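Local coordinates for 50S ribosomal protein L10 (Thermotoga maritima, PDB 1ZAV), which binds large-subunit rRNA and L7/L12 dimers and probably forms part of the ribosomal stalk, central to the ribosome's interaction with GTP-bound translation factors, at residues K13-S16 against E17-K21; A36-T39 against E40-R44; V57-N60 against T61-N64; I99-N102 against F103-K107. All coordinates share one frame; numbering follows the deposited sequence.

Contact 1: residues K13-S16 against E17-K21; sequences KEMS and EIFKK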
loop_
_atom_site.group_PDB
_atom_site.type_symbol
_atom_site.label_atom_id
_atom_site.label_comp_id
_atom_site.label_asym_id
_atom_site.label_seq_id
_atom_site.Cartn_x
_atom_site.Cartn_y
_atom_site.Cartn_z
ATOM N N LYS A 13 41.141 2.749 -7.357
ATOM C CA LYS A 13 40.878 3.513 -6.148
ATOM C C LYS A 13 39.787 4.549 -6.409
ATOM O O LYS A 13 38.845 4.676 -5.631
ATOM C CB LYS A 13 42.159 4.214 -5.685
ATOM C CG LYS A 13 41.991 5.119 -4.477
ATOM C CD LYS A 13 42.302 4.405 -3.176
ATOM C CE LYS A 13 42.647 5.410 -2.086
ATOM N NZ LYS A 13 43.804 6.272 -2.490
ATOM N N GLU A 14 39.923 5.286 -7.506
ATOM C CA GLU A 14 38.946 6.310 -7.863
ATOM C C GLU A 14 37.548 5.715 -7.943
ATOM O O GLU A 14 36.613 6.206 -7.318
ATOM C CB GLU A 14 39.302 6.943 -9.206
ATOM C CG GLU A 14 40.569 7.773 -9.180
ATOM C CD GLU A 14 40.822 8.495 -10.489
ATOM O OE1 GLU A 14 40.802 7.833 -11.552
ATOM O OE2 GLU A 14 41.054 9.724 -10.451
ATOM N N MET A 15 37.419 4.657 -8.730
ATOM C CA MET A 15 36.146 3.974 -8.908
ATOM C C MET A 15 35.608 3.462 -7.573
ATOM O O MET A 15 34.436 3.658 -7.250
ATOM C CB MET A 15 36.330 2.804 -9.870
ATOM C CG MET A 15 35.051 2.109 -10.232
ATOM S SD MET A 15 34.281 2.883 -11.636
ATOM C CE MET A 15 34.826 1.794 -12.908
ATOM N N SER A 16 36.473 2.810 -6.794
ATOM C CA SER A 16 36.075 2.266 -5.498
ATOM C C SER A 16 35.517 3.354 -4.595
ATOM O O SER A 16 34.537 3.142 -3.882
ATOM C CB SER A 16 37.266 1.588 -4.802
ATOM O OG SER A 16 37.676 0.411 -5.483
ATOM N N GLU A 17 36.156 4.519 -4.613
ATOM C CA GLU A 17 35.706 5.632 -3.801
ATOM C C GLU A 17 34.363 6.141 -4.314
ATOM O O GLU A 17 33.518 6.545 -3.528
ATOM C CB GLU A 17 36.755 6.750 -3.811
ATOM C CG GLU A 17 38.068 6.333 -3.141
ATOM C CD GLU A 17 39.158 7.383 -3.241
ATOM O OE1 GLU A 17 39.504 7.783 -4.375
ATOM O OE2 GLU A 17 39.677 7.803 -2.182
ATOM N N ILE A 18 34.161 6.130 -5.626
ATOM C CA ILE A 18 32.885 6.591 -6.162
ATOM C C ILE A 18 31.781 5.654 -5.681
ATOM O O ILE A 18 30.780 6.104 -5.129
ATOM C CB ILE A 18 32.882 6.618 -7.699
ATOM C CG1 ILE A 18 33.729 7.786 -8.207
ATOM C CG2 ILE A 18 31.449 6.767 -8.216
ATOM C CD1 ILE A 18 33.916 7.786 -9.706
ATOM N N PHE A 19 31.977 4.351 -5.872
ATOM C CA PHE A 19 30.980 3.365 -5.452
ATOM C C PHE A 19 30.699 3.401 -3.954
ATOM O O PHE A 19 29.680 2.878 -3.497
ATOM C CB PHE A 19 31.398 1.941 -5.859
ATOM C CG PHE A 19 31.423 1.705 -7.348
ATOM C CD1 PHE A 19 30.735 2.548 -8.221
ATOM C CD2 PHE A 19 32.115 0.624 -7.877
ATOM C CE1 PHE A 19 30.748 2.319 -9.595
ATOM C CE2 PHE A 19 32.134 0.382 -9.250
ATOM C CZ PHE A 19 31.446 1.233 -10.112
ATOM N N LYS A 20 31.596 4.006 -3.182
ATOM C CA LYS A 20 31.387 4.102 -1.746
ATOM C C LYS A 20 30.391 5.204 -1.401
ATOM O O LYS A 20 29.897 5.268 -0.277
ATOM C CB LYS A 20 32.705 4.378 -1.014
ATOM C CG LYS A 20 33.626 3.177 -0.871
ATOM C CD LYS A 20 34.771 3.486 0.088
ATOM C CE LYS A 20 34.252 3.806 1.487
ATOM N NZ LYS A 20 35.330 4.300 2.390
ATOM N N LYS A 21 30.089 6.076 -2.358
ATOM C CA LYS A 21 29.157 7.160 -2.075
ATOM C C LYS A 21 27.905 7.193 -2.955
ATOM O O LYS A 21 27.052 8.056 -2.780
ATOM C CB LYS A 21 29.867 8.512 -2.178
ATOM C CG LYS A 21 30.062 9.027 -3.596
ATOM C CD LYS A 21 30.224 10.550 -3.581
ATOM C CE LYS A 21 30.189 11.143 -4.984
ATOM N NZ LYS A 21 30.064 12.630 -4.958
#

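Contact 2: residues A36-T39 against E40-R44; sequences ADLT and ELRSR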
loop_
_atom_site.group_PDB
_atom_site.type_symbol
_atom_site.label_atom_id
_atom_site.label_comp_id
_atom_site.label_asym_id
_atom_site.label_seq_id
_atom_site.Cartn_x
_atom_site.Cartn_y
_atom_site.Cartn_z
ATOM N N ALA A 36 25.590 7.769 -30.860
ATOM C CA ALA A 36 24.442 8.659 -30.874
ATOM C C ALA A 36 23.521 8.272 -29.724
ATOM O O ALA A 36 23.029 9.134 -29.003
ATOM C CB ALA A 36 23.700 8.550 -32.207
ATOM N N ASP A 37 23.299 6.971 -29.556
ATOM C CA ASP A 37 22.444 6.470 -28.486
ATOM C C ASP A 37 23.052 6.807 -27.125
ATOM O O ASP A 37 22.356 7.246 -26.210
ATOM C CB ASP A 37 22.272 4.950 -28.590
ATOM C CG ASP A 37 21.619 4.521 -29.885
ATOM O OD1 ASP A 37 20.909 5.352 -30.485
ATOM O OD2 ASP A 37 21.801 3.352 -30.295
ATOM N N LEU A 38 24.356 6.586 -26.999
ATOM C CA LEU A 38 25.048 6.885 -25.749
ATOM C C LEU A 38 24.843 8.370 -25.450
ATOM O O LEU A 38 24.463 8.745 -24.341
ATOM C CB LEU A 38 26.537 6.581 -25.901
ATOM C CG LEU A 38 27.461 6.872 -24.714
ATOM C CD1 LEU A 38 27.012 6.075 -23.476
ATOM C CD2 LEU A 38 28.881 6.503 -25.115
ATOM N N THR A 39 25.071 9.210 -26.458
ATOM C CA THR A 39 24.920 10.653 -26.290
ATOM C C THR A 39 23.501 11.012 -25.845
ATOM O O THR A 39 23.319 11.806 -24.924
ATOM C CB THR A 39 25.276 11.411 -27.598
ATOM O OG1 THR A 39 26.664 11.220 -27.896
ATOM C CG2 THR A 39 25.019 12.905 -27.444
ATOM N N GLU A 40 22.499 10.405 -26.476
ATOM C CA GLU A 40 21.108 10.678 -26.116
ATOM C C GLU A 40 20.759 10.231 -24.692
ATOM O O GLU A 40 20.101 10.960 -23.950
ATOM C CB GLU A 40 20.160 10.011 -27.119
ATOM C CG GLU A 40 18.683 10.203 -26.798
ATOM C CD GLU A 40 18.263 11.664 -26.801
ATOM O OE1 GLU A 40 18.834 12.460 -26.023
ATOM O OE2 GLU A 40 17.358 12.022 -27.585
ATOM N N LEU A 41 21.192 9.037 -24.302
ATOM C CA LEU A 41 20.915 8.559 -22.951
ATOM C C LEU A 41 21.575 9.490 -21.934
ATOM O O LEU A 41 20.968 9.857 -20.929
ATOM C CB LEU A 41 21.434 7.128 -22.759
ATOM C CG LEU A 41 21.370 6.493 -21.361
ATOM C CD1 LEU A 41 19.946 6.494 -20.780
ATOM C CD2 LEU A 41 21.883 5.068 -21.469
ATOM N N ARG A 42 22.821 9.871 -22.198
ATOM C CA ARG A 42 23.535 10.756 -21.281
ATOM C C ARG A 42 22.860 12.109 -21.176
ATOM O O ARG A 42 22.853 12.724 -20.113
ATOM C CB ARG A 42 24.988 10.930 -21.723
ATOM C CG ARG A 42 25.855 9.743 -21.357
ATOM C CD ARG A 42 27.261 9.894 -21.887
ATOM N NE ARG A 42 28.115 8.809 -21.410
ATOM C CZ ARG A 42 29.319 8.532 -21.895
ATOM N NH1 ARG A 42 29.832 9.261 -22.885
ATOM N NH2 ARG A 42 30.017 7.523 -21.381
ATOM N N SER A 43 22.291 12.569 -22.286
ATOM C CA SER A 43 21.601 13.850 -22.305
ATOM C C SER A 43 20.328 13.765 -21.466
ATOM O O SER A 43 20.026 14.679 -20.700
ATOM C CB SER A 43 21.254 14.242 -23.743
ATOM O OG SER A 43 22.433 14.384 -24.528
ATOM N N ARG A 44 19.587 12.664 -21.604
ATOM C CA ARG A 44 18.360 12.488 -20.831
ATOM C C ARG A 44 18.691 12.432 -19.345
ATOM O O ARG A 44 17.944 12.945 -18.509
ATOM C CB ARG A 44 17.623 11.210 -21.255
ATOM C CG ARG A 44 17.049 11.245 -22.686
ATOM C CD ARG A 44 16.153 10.033 -22.970
ATOM N NE ARG A 44 15.865 9.862 -24.400
ATOM C CZ ARG A 44 15.093 8.902 -24.904
ATOM N NH1 ARG A 44 14.515 8.019 -24.100
ATOM N NH2 ARG A 44 14.913 8.807 -26.214
#

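Contact 3: residues V57-N60 against T61-N64; sequences VVKN and TLLN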
loop_
_atom_site.group_PDB
_atom_site.type_symbol
_atom_site.label_atom_id
_atom_site.label_comp_id
_atom_site.label_asym_id
_atom_site.label_seq_id
_atom_site.Cartn_x
_atom_site.Cartn_y
_atom_site.Cartn_z
ATOM N N VAL A 57 30.678 2.714 -20.004
ATOM C CA VAL A 57 30.987 1.321 -20.300
ATOM C C VAL A 57 32.303 1.092 -19.577
ATOM O O VAL A 57 33.263 1.838 -19.783
ATOM C CB VAL A 57 31.199 1.085 -21.808
ATOM C CG1 VAL A 57 31.710 -0.337 -22.042
ATOM C CG2 VAL A 57 29.886 1.304 -22.560
ATOM N N VAL A 58 32.346 0.080 -18.716
ATOM C CA VAL A 58 33.557 -0.202 -17.955
ATOM C C VAL A 58 33.919 -1.683 -17.948
ATOM O O VAL A 58 33.075 -2.549 -17.709
ATOM C CB VAL A 58 33.419 0.275 -16.493
ATOM C CG1 VAL A 58 34.727 0.037 -15.738
ATOM C CG2 VAL A 58 33.047 1.747 -16.462
ATOM N N LYS A 59 35.189 -1.958 -18.218
ATOM C CA LYS A 59 35.702 -3.320 -18.233
ATOM C C LYS A 59 35.356 -4.043 -16.931
ATOM O O LYS A 59 35.451 -3.472 -15.845
ATOM C CB LYS A 59 37.217 -3.289 -18.421
ATOM C CG LYS A 59 37.925 -2.367 -17.439
ATOM C CD LYS A 59 39.433 -2.532 -17.491
ATOM C CE LYS A 59 39.848 -3.946 -17.103
ATOM N NZ LYS A 59 39.467 -4.956 -18.136
ATOM N N ASN A 60 34.957 -5.304 -17.054
ATOM C CA ASN A 60 34.584 -6.125 -15.908
ATOM C C ASN A 60 35.635 -6.182 -14.803
ATOM O O ASN A 60 35.326 -5.963 -13.634
ATOM C CB ASN A 60 34.270 -7.548 -16.372
ATOM C CG ASN A 60 33.054 -7.606 -17.266
ATOM O OD1 ASN A 60 31.965 -7.196 -16.869
ATOM N ND2 ASN A 60 33.231 -8.115 -18.482
ATOM N N THR A 61 36.873 -6.490 -15.173
ATOM C CA THR A 61 37.951 -6.595 -14.198
ATOM C C THR A 61 38.006 -5.363 -13.299
ATOM O O THR A 61 38.091 -5.487 -12.080
ATOM C CB THR A 61 39.314 -6.796 -14.898
ATOM O OG1 THR A 61 39.288 -8.017 -15.654
ATOM C CG2 THR A 61 40.439 -6.877 -13.867
ATOM N N LEU A 62 37.945 -4.181 -13.904
ATOM C CA LEU A 62 37.969 -2.916 -13.166
ATOM C C LEU A 62 36.767 -2.822 -12.222
ATOM O O LEU A 62 36.909 -2.465 -11.053
ATOM C CB LEU A 62 37.925 -1.742 -14.146
ATOM C CG LEU A 62 38.370 -0.341 -13.711
ATOM C CD1 LEU A 62 38.095 0.614 -14.866
ATOM C CD2 LEU A 62 37.643 0.125 -12.460
ATOM N N LEU A 63 35.581 -3.118 -12.748
ATOM C CA LEU A 63 34.362 -3.076 -11.946
ATOM C C LEU A 63 34.472 -4.008 -10.746
ATOM O O LEU A 63 34.150 -3.634 -9.619
ATOM C CB LEU A 63 33.153 -3.492 -12.786
ATOM C CG LEU A 63 32.628 -2.458 -13.783
ATOM C CD1 LEU A 63 31.381 -2.994 -14.467
ATOM C CD2 LEU A 63 32.314 -1.166 -13.050
ATOM N N ASN A 64 34.929 -5.228 -11.004
ATOM C CA ASN A 64 35.072 -6.217 -9.954
ATOM C C ASN A 64 35.946 -5.705 -8.801
ATOM O O ASN A 64 35.508 -5.682 -7.658
ATOM C CB ASN A 64 35.653 -7.511 -10.528
ATOM C CG ASN A 64 35.211 -8.740 -9.750
ATOM O OD1 ASN A 64 35.410 -8.825 -8.540
ATOM N ND2 ASN A 64 34.604 -9.696 -10.446
HETATM O O HOH W 1 39.425 -7.472 -19.009
#

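Contact 4: residues I99-N102 against F103-K107; sequences IIYN and FYKDK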
loop_
_atom_site.group_PDB
_atom_site.type_symbol
_atom_site.label_atom_id
_atom_site.label_comp_id
_atom_site.label_asym_id
_atom_site.label_seq_id
_atom_site.Cartn_x
_atom_site.Cartn_y
_atom_site.Cartn_z
ATOM N N ILE A 99 14.676 6.488 -16.474
ATOM C CA ILE A 99 15.254 7.023 -17.695
ATOM C C ILE A 99 15.898 5.947 -18.573
ATOM O O ILE A 99 15.661 5.904 -19.780
ATOM C CB ILE A 99 16.308 8.142 -17.382
ATOM C CG1 ILE A 99 15.595 9.373 -16.813
ATOM C CG2 ILE A 99 17.075 8.533 -18.651
ATOM C CD1 ILE A 99 16.526 10.465 -16.307
ATOM N N ILE A 100 16.707 5.070 -17.985
ATOM C CA ILE A 100 17.358 4.058 -18.799
ATOM C C ILE A 100 16.387 2.950 -19.194
ATOM O O ILE A 100 16.547 2.313 -20.235
ATOM C CB ILE A 100 18.587 3.451 -18.078
ATOM C CG1 ILE A 100 19.441 2.671 -19.085
ATOM C CG2 ILE A 100 18.131 2.558 -16.945
ATOM C CD1 ILE A 100 20.742 2.137 -18.506
ATOM N N TYR A 101 15.379 2.725 -18.363
ATOM C CA TYR A 101 14.369 1.708 -18.658
ATOM C C TYR A 101 13.598 2.147 -19.915
ATOM O O TYR A 101 13.432 1.377 -20.858
ATOM C CB TYR A 101 13.389 1.571 -17.488
ATOM C CG TYR A 101 12.313 0.521 -17.702
ATOM C CD1 TYR A 101 12.595 -0.837 -17.548
ATOM C CD2 TYR A 101 11.014 0.888 -18.067
ATOM C CE1 TYR A 101 11.606 -1.809 -17.751
ATOM C CE2 TYR A 101 10.020 -0.073 -18.276
ATOM C CZ TYR A 101 10.324 -1.419 -18.114
ATOM O OH TYR A 101 9.347 -2.370 -18.314
ATOM N N ASN A 102 13.147 3.396 -19.924
ATOM C CA ASN A 102 12.400 3.929 -21.063
ATOM C C ASN A 102 13.275 4.147 -22.299
ATOM O O ASN A 102 12.770 4.217 -23.421
ATOM C CB ASN A 102 11.708 5.237 -20.664
ATOM C CG ASN A 102 10.574 5.020 -19.670
ATOM O OD1 ASN A 102 10.192 5.932 -18.935
ATOM N ND2 ASN A 102 10.026 3.805 -19.649
ATOM N N PHE A 103 14.589 4.255 -22.103
ATOM C CA PHE A 103 15.492 4.449 -23.228
ATOM C C PHE A 103 15.613 3.132 -23.984
ATOM O O PHE A 103 15.522 3.104 -25.216
ATOM C CB PHE A 103 16.881 4.894 -22.749
ATOM C CG PHE A 103 17.864 5.116 -23.867
ATOM C CD1 PHE A 103 17.849 6.297 -24.602
ATOM C CD2 PHE A 103 18.800 4.141 -24.188
ATOM C CE1 PHE A 103 18.748 6.501 -25.642
ATOM C CE2 PHE A 103 19.702 4.327 -25.224
ATOM C CZ PHE A 103 19.680 5.514 -25.955
ATOM N N TYR A 104 15.829 2.046 -23.244
ATOM C CA TYR A 104 15.951 0.727 -23.852
ATOM C C TYR A 104 14.646 0.392 -24.568
ATOM O O TYR A 104 14.653 -0.243 -25.620
ATOM C CB TYR A 104 16.254 -0.337 -22.791
ATOM C CG TYR A 104 17.735 -0.562 -22.564
ATOM C CD1 TYR A 104 18.577 0.494 -22.212
ATOM C CD2 TYR A 104 18.304 -1.824 -22.748
ATOM C CE1 TYR A 104 19.960 0.303 -22.053
ATOM C CE2 TYR A 104 19.677 -2.030 -22.589
ATOM C CZ TYR A 104 20.497 -0.960 -22.245
ATOM O OH TYR A 104 21.853 -1.155 -22.111
ATOM N N LYS A 105 13.532 0.828 -23.990
ATOM C CA LYS A 105 12.222 0.584 -24.588
ATOM C C LYS A 105 12.068 1.350 -25.896
ATOM O O LYS A 105 11.635 0.787 -26.903
ATOM C CB LYS A 105 11.106 0.981 -23.619
ATOM C CG LYS A 105 10.675 -0.143 -22.692
ATOM C CD LYS A 105 9.608 0.317 -21.707
ATOM C CE LYS A 105 8.380 0.871 -22.413
ATOM N NZ LYS A 105 7.367 1.361 -21.435
ATOM N N ASP A 106 12.426 2.630 -25.879
ATOM C CA ASP A 106 12.342 3.467 -27.073
ATOM C C ASP A 106 13.201 2.878 -28.192
ATOM O O ASP A 106 12.873 2.996 -29.373
ATOM C CB ASP A 106 12.832 4.886 -26.766
ATOM C CG ASP A 106 11.987 5.587 -25.729
ATOM O OD1 ASP A 106 12.346 6.718 -25.336
ATOM O OD2 ASP A 106 10.963 5.014 -25.305
ATOM N N LYS A 107 14.309 2.247 -27.815
ATOM C CA LYS A 107 15.211 1.651 -28.790
ATOM C C LYS A 107 14.823 0.219 -29.120
ATOM O O LYS A 107 15.467 -0.436 -29.938
ATOM C CB LYS A 107 16.654 1.706 -28.277
ATOM C CG LYS A 107 17.424 2.920 -28.771
ATOM C CD LYS A 107 16.667 4.208 -28.489
ATOM C CE LYS A 107 17.193 5.344 -29.342
ATOM N NZ LYS A 107 16.425 6.603 -29.133
#

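Contact 1: residues K13-S16 against E17-K21
Met-15 reaches over one face of the Phe-19 ring, one helical turn further on, and this pair is the tightly packed part of the contact. The methylene CG of Met-15 comes within 3.5 Å of CE2 of Phe-19 and lies 29° off the ring normal, the geometry of a CH-pi contact. Its sulfur follows obliquely, with SD 3.6 Å from CZ of Phe-19, which makes the pair a Met-aromatic contact as well. With CG of Met-15 anti to the backbone N (chi1 -174°) and CG of Phe-19 beside its own backbone N, the two chains lean over the same side of the helix. Behind them the backbone bond from Phe-19 N to Met-15 O is nearly straight, at 173°. Nearby, the hydroxyl of buried Ser-16 is within hydrogen-bonding reach of Val-12 O and Ala-66 O, between which its single proton must be shared. The solvent side is looser. Lys-13 and Glu-17 meet through carbon more than charge: CG of Lys-13 is 3.6 Å from OE1 of Glu-17, whereas NZ of Lys-13 stands 4.4 Å from OE2 of Glu-17, beyond a salt bridge. At the last turn, Lys-20 N is held by two weak bonds, to Ser-16 O and Glu-17 O. A serine in place of Phe-19 would probably open a gap beside Met-15 and cost its CG and SD their aromatic partner. Helix 5-19 lays this apolar side against helix 60-69, where Met-15 touches Ala-66 and Phe-19 touches Leu-67, and against Tyr-87 of strand 83-88.

Contact 2: residues A36-T39 against E40-R44
Thr-39 O takes two bonds from Ser-43, one from its backbone N at 2.9 Å and one from its OG at 2.8 Å. The two donors approach from opposite faces of the carbonyl plane, OG lying well out of it. Chi1 of -61° sets Ser-43 OG beside its own backbone N, from where it can turn back on the preceding turn. The hydroxyl of Thr-39 is likewise satisfied, by Val-35 O, and near the start of the helix Asp-37 OD2 accepts from Thr-34 N, consistent with one half of a capping box. Regular i to i+4 bonds occupy the other carbonyls, among them Leu-41 N to Asp-37 O at 169° and Arg-42 N to Leu-38 O at 166°. This is the alpha-helix 35-49, which packs Leu-38 and Leu-41 on Phe-55 of the edge strand 53-58. Leu-38 also lies against a charged group: its CD1 sits over one face of the Arg-42 guanidinium, 3.6 Å from NE of Arg-42, while CD2 is 3.7 Å from NH1 of Arg-42. The N-H groups lie in the plane the leucine covers: NH2 of Arg-42 donates to Phe-55 O, and NE is also hydrogen-bonded.

Contact 3: residues V57-N60 against T61-N64
Val-58, on edge strand 53-58 of the antiparallel sheet, points its side chain toward the first turn of helix 60-69, so the contact is a tight strand-to-helix turn. Its CG1, anti to the backbone N at chi1 -177°, is wedged between two leucines, 3.5 Å from CD1 of Leu-62 and 3.8 Å from CG of Leu-63. The backbone of Val-58 meanwhile keeps its sheet bonding to Thr-83. Lys-59 follows at the N-cap position. Its CG stands between its own backbone N and carbonyl carbon (chi1 51°), and from this crowded position it presses on CB of Leu-62 at 3.4 Å, tighter than usual for two carbons; the side chains meet at about a right angle. A bend at chi3 brings CE of Lys-59 to 3.6 Å from CB of Thr-61, and a second at chi4 turns the ammonium group to a water. It donates to this water, 2.7 Å from NZ of Lys-59, which is also weakly linked to OG1 of Thr-61. Lys-59 O opens the helical bonding by accepting from Leu-63 N in the carbonyl plane. The amide of Asn-60 makes weak bonds to Gly-81 O and Thr-83 OG1. Its own carbonyl oxygen carries the next helical bond, Asn-64 N to Asn-60 O, 2.8 Å long and nearly straight at 170°.

Contact 4: residues I99-N102 against F103-K107
Tyr-104 and Ile-100 lie side by side and point the same way, the ring's CE1 3.8 Å from CG1 of Ile-100 and 4.1 Å from CD1 of Ile-100. The ring of Tyr-101 is met by the aliphatic part of Lys-105, whose CD lies 3.5 Å from CE2 of Tyr-101. One face of the Phe-103 ring, offset toward the rim, carries CD of Lys-107. The first pair depends on Ile-100 holding CG1 anti to its backbone N (chi1 -166°), which swings the longer branch along the helix toward the tyrosine. Beneath it, Ile-100 O accepts from Tyr-104 N at 3.1 Å, and it also receives a weak bond from Phe-103 N, as does Ile-99 O. At the far end of its ring, Tyr-104 OH is bonded to Asp-29 O. Replacing Tyr-104 with an alanine would probably leave Asp-29 O without this mate and open a gap beside Ile-100 and Leu-114. Helix 94-106 thus packs Ile-100, Tyr-101 and Tyr-104 onto strand 114-119, all three touching Leu-114. Chemically, aliphatic carbons lie against the rings while polar groups sit at chain ends, so Tyr-104 can be buried among apolar neighbours and still have its hydroxyl satisfied.

From the N terminus the four contacts follow in series, each within one unbroken stretch of chain; none closes a long loop, nests in another or crosses one. Contact 1 lies in the C-terminal part of helix 5-19, contact 2 in helix 35-49, contact 3 joins strand 53-58 to helix 60-69, and contact 4 ends helix 94-106. They pair through space instead. Contacts 1 and 3 touch where CE of Met-15 meets CG1 of Val-58 and CD2 of Leu-62, each at 3.3 Å, tying the first helix to the strand-to-helix turn. Contacts 2 and 4, with centres about 11 Å apart, join helices 35-49 and 94-106 by an Arg-44 to Asp-106 salt bridge and Phe-103 packing on Asp-37.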